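Local coordinates for nitrogenase molybdenum-iron protein beta chain (Clostridium pasteurianum, PDB 4WES) that forms, with the alpha chain, the molybdenum-iron component of nitrogenase, which reduces dinitrogen to ammonium, and shares an [8Fe-7S] cluster with that chain, at residues Leu264-Gly269 with Pro423-Lys428; Ile268-Thr273 with Ser328-Glu333. One frame throughout, in Å; residues are numbered along the deposited sequence.

Contact 1: Leu264-Gly269 with Pro423-Lys428; sequences LRTPIG and PKVGYK
P267 and G426 are joined backbone to backbone: the N-H of G426 bonds to the carbonyl O of P267 (N to O 2.8 Å). The chains come closest at I268 and V425, whose CA atoms are 4.7 Å apart. V425 lies against the same oxygen, with its CA 3.1 Å from P267 O. The valine side chain lies side by side with the proline ring, V425 CB being 4.2 Å from P267 CG. Its CG1, anti to the carbonyl carbon (chi1 -62°), is turned to I268, with V425 CG1 4.1 Å from I268 CG1 and the two side chains crossing at about a right angle. The tip of I268 continues onto the aliphatic part of K424, with I268 CD1 3.7 Å from K424 CD; the lysine suits this place because its methylenes pack here while its ammonium forms a salt bridge with E323.

P267 is the centre of an inverse gamma turn, closed by I268 N bonding to T266 O, in the loop that leads from strand 261-264 to helix 270-284. A proline fits there, since its ring restricts phi and the bend needs no N-H from it. Beside the direct bond, a water accepts from G269 N and donates to the carbonyl oxygens of K424 and G426, satisfying three backbone groups in a buried place. Glycine suits both places, G269 and G426, because phi is positive at each; at the backbone angles of G269 a beta carbon would also run into the carbonyl oxygen of I268.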
# COMPACT_ATOMS: atom_id res chain seq x y z
N LEU B 264 3.19 28.69 -11.86
CA LEU B 264 2.97 27.35 -12.39
C LEU B 264 2.10 26.58 -11.41
O LEU B 264 2.06 26.90 -10.21
CB LEU B 264 4.31 26.61 -12.53
CG LEU B 264 5.27 27.18 -13.57
CD1 LEU B 264 6.66 26.59 -13.38
CD2 LEU B 264 4.76 26.94 -14.99
N ARG B 265 1.39 25.59 -11.91
CA ARG B 265 0.73 24.65 -11.02
C ARG B 265 1.76 23.83 -10.25
O ARG B 265 2.86 23.54 -10.74
CB ARG B 265 -0.10 23.72 -11.84
CG ARG B 265 -1.39 24.29 -12.23
CD ARG B 265 -2.28 23.22 -12.87
NE ARG B 265 -3.50 23.89 -13.12
CZ ARG B 265 -4.45 23.48 -13.90
NH1 ARG B 265 -4.31 22.36 -14.60
NH2 ARG B 265 -5.53 24.21 -14.02
N THR B 266 1.37 23.42 -9.05
CA THR B 266 2.15 22.38 -8.38
C THR B 266 2.34 21.23 -9.36
O THR B 266 1.35 20.79 -9.95
CB THR B 266 1.39 21.89 -7.14
OG1 THR B 266 1.10 23.00 -6.29
CG2 THR B 266 2.19 20.86 -6.40
N PRO B 267 3.58 20.73 -9.53
CA PRO B 267 3.79 19.79 -10.64
C PRO B 267 3.40 18.37 -10.24
O PRO B 267 4.26 17.56 -9.89
CB PRO B 267 5.31 19.95 -10.96
CG PRO B 267 5.89 20.44 -9.68
CD PRO B 267 4.85 21.37 -9.10
N ILE B 268 2.10 18.09 -10.29
CA ILE B 268 1.53 16.77 -10.06
C ILE B 268 0.87 16.32 -11.34
O ILE B 268 0.01 17.03 -11.88
CB ILE B 268 0.52 16.77 -8.89
CG1 ILE B 268 1.20 17.18 -7.58
CG2 ILE B 268 -0.15 15.40 -8.76
CD1 ILE B 268 0.24 17.42 -6.44
N GLY B 269 1.24 15.13 -11.82
CA GLY B 269 0.66 14.56 -13.03
C GLY B 269 1.40 14.91 -14.30
O GLY B 269 2.51 15.45 -14.26
N PRO B 423 7.82 11.40 -2.86
CA PRO B 423 7.27 12.58 -3.50
C PRO B 423 5.93 12.26 -4.15
O PRO B 423 5.70 11.11 -4.54
CB PRO B 423 8.31 12.89 -4.59
CG PRO B 423 8.86 11.56 -4.96
CD PRO B 423 8.91 10.80 -3.64
N LYS B 424 5.08 13.29 -4.27
CA LYS B 424 3.92 13.27 -5.12
C LYS B 424 4.10 14.05 -6.40
O LYS B 424 3.27 13.92 -7.29
CB LYS B 424 2.66 13.78 -4.37
CG LYS B 424 2.72 15.28 -4.00
CD LYS B 424 1.52 15.89 -3.27
CE LYS B 424 1.92 16.71 -2.03
NZ LYS B 424 0.75 16.91 -1.12
N VAL B 425 5.13 14.89 -6.46
CA VAL B 425 5.39 15.73 -7.62
C VAL B 425 6.30 15.05 -8.63
O VAL B 425 7.00 14.07 -8.34
CB VAL B 425 5.99 17.08 -7.20
CG1 VAL B 425 5.04 17.84 -6.31
CG2 VAL B 425 7.38 16.93 -6.56
N GLY B 426 6.33 15.62 -9.82
CA GLY B 426 7.17 15.12 -10.89
C GLY B 426 6.65 13.85 -11.52
O GLY B 426 5.62 13.30 -11.14
N TYR B 427 7.37 13.35 -12.53
CA TYR B 427 7.01 12.07 -13.12
C TYR B 427 7.19 10.96 -12.11
O TYR B 427 6.36 10.03 -12.05
CB TYR B 427 7.82 11.82 -14.40
CG TYR B 427 7.72 12.97 -15.39
CD1 TYR B 427 6.50 13.34 -15.95
CD2 TYR B 427 8.84 13.68 -15.78
CE1 TYR B 427 6.39 14.40 -16.85
CE2 TYR B 427 8.75 14.73 -16.67
CZ TYR B 427 7.53 15.09 -17.21
OH TYR B 427 7.46 16.15 -18.07
N LYS B 428 8.23 11.04 -11.29
CA LYS B 428 8.49 10.06 -10.25
C LYS B 428 7.33 9.97 -9.24
O LYS B 428 6.87 8.89 -8.86
CB LYS B 428 9.78 10.44 -9.52
CG LYS B 428 10.22 9.56 -8.38
CD LYS B 428 11.55 9.91 -7.69
CE LYS B 428 11.72 8.98 -6.48
NZ LYS B 428 12.81 9.36 -5.53
O HOH W 1 3.18 13.99 -10.05

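Contact 2: Ile268-Thr273 with Ser328-Glu333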
# COMPACT_ATOMS: atom_id res chain seq x y z
N ILE B 268 2.10 18.09 -10.29
CA ILE B 268 1.53 16.77 -10.06
C ILE B 268 0.87 16.32 -11.34
O ILE B 268 0.01 17.03 -11.88
CB ILE B 268 0.52 16.77 -8.89
CG1 ILE B 268 1.20 17.18 -7.58
CG2 ILE B 268 -0.15 15.40 -8.76
CD1 ILE B 268 0.24 17.42 -6.44
N GLY B 269 1.24 15.13 -11.82
CA GLY B 269 0.66 14.56 -13.03
C GLY B 269 1.40 14.91 -14.30
O GLY B 269 2.51 15.45 -14.26
N VAL B 270 0.75 14.64 -15.43
CA VAL B 270 1.42 14.76 -16.72
C VAL B 270 1.55 16.22 -17.13
O VAL B 270 2.67 16.74 -17.25
CB VAL B 270 0.71 13.94 -17.82
CG1 VAL B 270 1.46 14.07 -19.15
CG2 VAL B 270 0.56 12.47 -17.43
N SER B 271 0.44 16.91 -17.38
CA SER B 271 0.52 18.27 -17.89
C SER B 271 1.19 19.21 -16.91
O SER B 271 1.97 20.07 -17.33
CB SER B 271 -0.84 18.80 -18.32
OG SER B 271 -1.74 18.92 -17.22
N ALA B 272 0.94 19.05 -15.62
CA ALA B 272 1.53 19.99 -14.67
C ALA B 272 3.05 19.77 -14.55
O ALA B 272 3.80 20.72 -14.41
CB ALA B 272 0.85 19.91 -13.32
N THR B 273 3.52 18.53 -14.60
CA THR B 273 4.97 18.31 -14.63
C THR B 273 5.54 18.79 -15.96
O THR B 273 6.58 19.46 -15.98
CB THR B 273 5.35 16.87 -14.33
OG1 THR B 273 4.80 16.50 -13.05
CG2 THR B 273 6.85 16.71 -14.27
N SER B 328 -6.45 16.97 -9.24
CA SER B 328 -7.69 16.81 -10.01
C SER B 328 -7.43 16.71 -11.49
O SER B 328 -8.04 15.89 -12.20
CB SER B 328 -8.64 17.97 -9.70
OG SER B 328 -9.11 17.93 -8.36
N LYS B 329 -6.51 17.53 -11.99
CA LYS B 329 -6.12 17.42 -13.40
C LYS B 329 -5.55 16.02 -13.68
O LYS B 329 -5.86 15.42 -14.69
CB LYS B 329 -5.10 18.54 -13.76
CG LYS B 329 -4.64 18.50 -15.20
CD LYS B 329 -5.75 18.77 -16.20
CE LYS B 329 -5.18 19.18 -17.59
NZ LYS B 329 -4.75 17.97 -18.26
N PHE B 330 -4.69 15.54 -12.78
CA PHE B 330 -4.08 14.21 -12.99
C PHE B 330 -5.15 13.12 -12.99
O PHE B 330 -5.09 12.19 -13.80
CB PHE B 330 -3.01 13.97 -11.95
CG PHE B 330 -2.20 12.71 -12.16
CD1 PHE B 330 -1.85 12.27 -13.42
CD2 PHE B 330 -1.71 12.01 -11.08
CE1 PHE B 330 -1.05 11.16 -13.59
CE2 PHE B 330 -0.92 10.88 -11.25
CZ PHE B 330 -0.58 10.46 -12.52
N ILE B 331 -6.14 13.23 -12.10
CA ILE B 331 -7.24 12.27 -12.11
C ILE B 331 -7.93 12.22 -13.49
O ILE B 331 -8.20 11.15 -14.03
CB ILE B 331 -8.22 12.61 -10.96
CG1 ILE B 331 -7.60 12.35 -9.61
CG2 ILE B 331 -9.55 11.87 -11.13
CD1 ILE B 331 -7.12 10.97 -9.32
N ILE B 332 -8.20 13.40 -14.06
CA ILE B 332 -8.74 13.48 -15.39
C ILE B 332 -7.81 12.83 -16.42
O ILE B 332 -8.23 12.05 -17.30
CB ILE B 332 -9.09 14.92 -15.77
CG1 ILE B 332 -10.22 15.44 -14.86
CG2 ILE B 332 -9.49 15.03 -17.23
CD1 ILE B 332 -10.48 16.92 -15.02
N GLU B 333 -6.50 13.12 -16.32
CA GLU B 333 -5.51 12.53 -17.22
C GLU B 333 -5.47 11.02 -17.16
O GLU B 333 -5.14 10.38 -18.15
CB GLU B 333 -4.14 13.12 -16.92
CG GLU B 333 -4.02 14.60 -17.24
CD GLU B 333 -2.75 15.27 -16.77
OE1 GLU B 333 -2.17 14.84 -15.76
OE2 GLU B 333 -2.36 16.25 -17.41
O HOH W 2 -1.18 17.35 -14.48
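V270 and S271 present their backbone N-H groups to the carboxylate of E333, one to each oxygen: V270 N is 2.9 Å from E333 OE1 and S271 N is 2.9 Å from E333 OE2. Both oxygens are met on their syn sides, somewhat out of the carboxylate plane. S271 OG donates to E333 OE2 at 2.7 Å; chi1 of 65° sets OG between the backbone N and the carbonyl carbon. A serine suits this place because it offers two donors, backbone and side chain, to one oxygen. Glutamate has the length to cross from its own helix, its chain extended beyond CG.

These N-H groups belong to the first turn of helix 270-284, with G269 as N-cap, so E333, the last residue of helix 321-333, accepts bonds from the start of a neighbouring helix. The positive end of the helix dipole would probably favour the carboxylate's negative charge. A buried water accepts from A272 N and donates to I268 O and E333 OE1.

Packing is also tight at G269, whose CA sits over one face of the F330 ring, a CH-pi contact 3.7 Å from the centroid and displaced toward the rim. A CB here would collide with F330 CB and with E333 OE1, which makes glycine the fitting residue. The looser contacts lie round the same ring: I268 CG2 is 4.4 Å from F330 CD2, and V270 CG2 is as far from F330 CE1. The ring packs further on A430 and V434 of helix 426-448.

The side where S271 and K329 are partly exposed is polar. There K329, bent at chi2 and chi4, brings NZ to 3.1 Å from E333 OE2 in a salt bridge one turn along its helix, approaching from above the carboxylate plane.

In the fold
From the N terminus, the chain leaves strand 261-264, one of the two outermost strands, within this chain, of a parallel sheet, and enters the short loop from which both contacts start, sharing I268 and G269. Contact 2 closes the shorter loop, with 54 residues between its segments, where helix 321-333 returns against the start of helix 270-284. Contact 1 closes the longer one, 153 residues, at the start of helix 426-448. Contact 2 (268-333) is nested inside contact 1 (264-428), and the two do not cross. Their centres are 8 Å apart, and Y427 of contact 1 packs on T273 of contact 2. Together they tie the strand-to-helix connection to two later helices, one of which follows strand 314-318 of another parallel sheet.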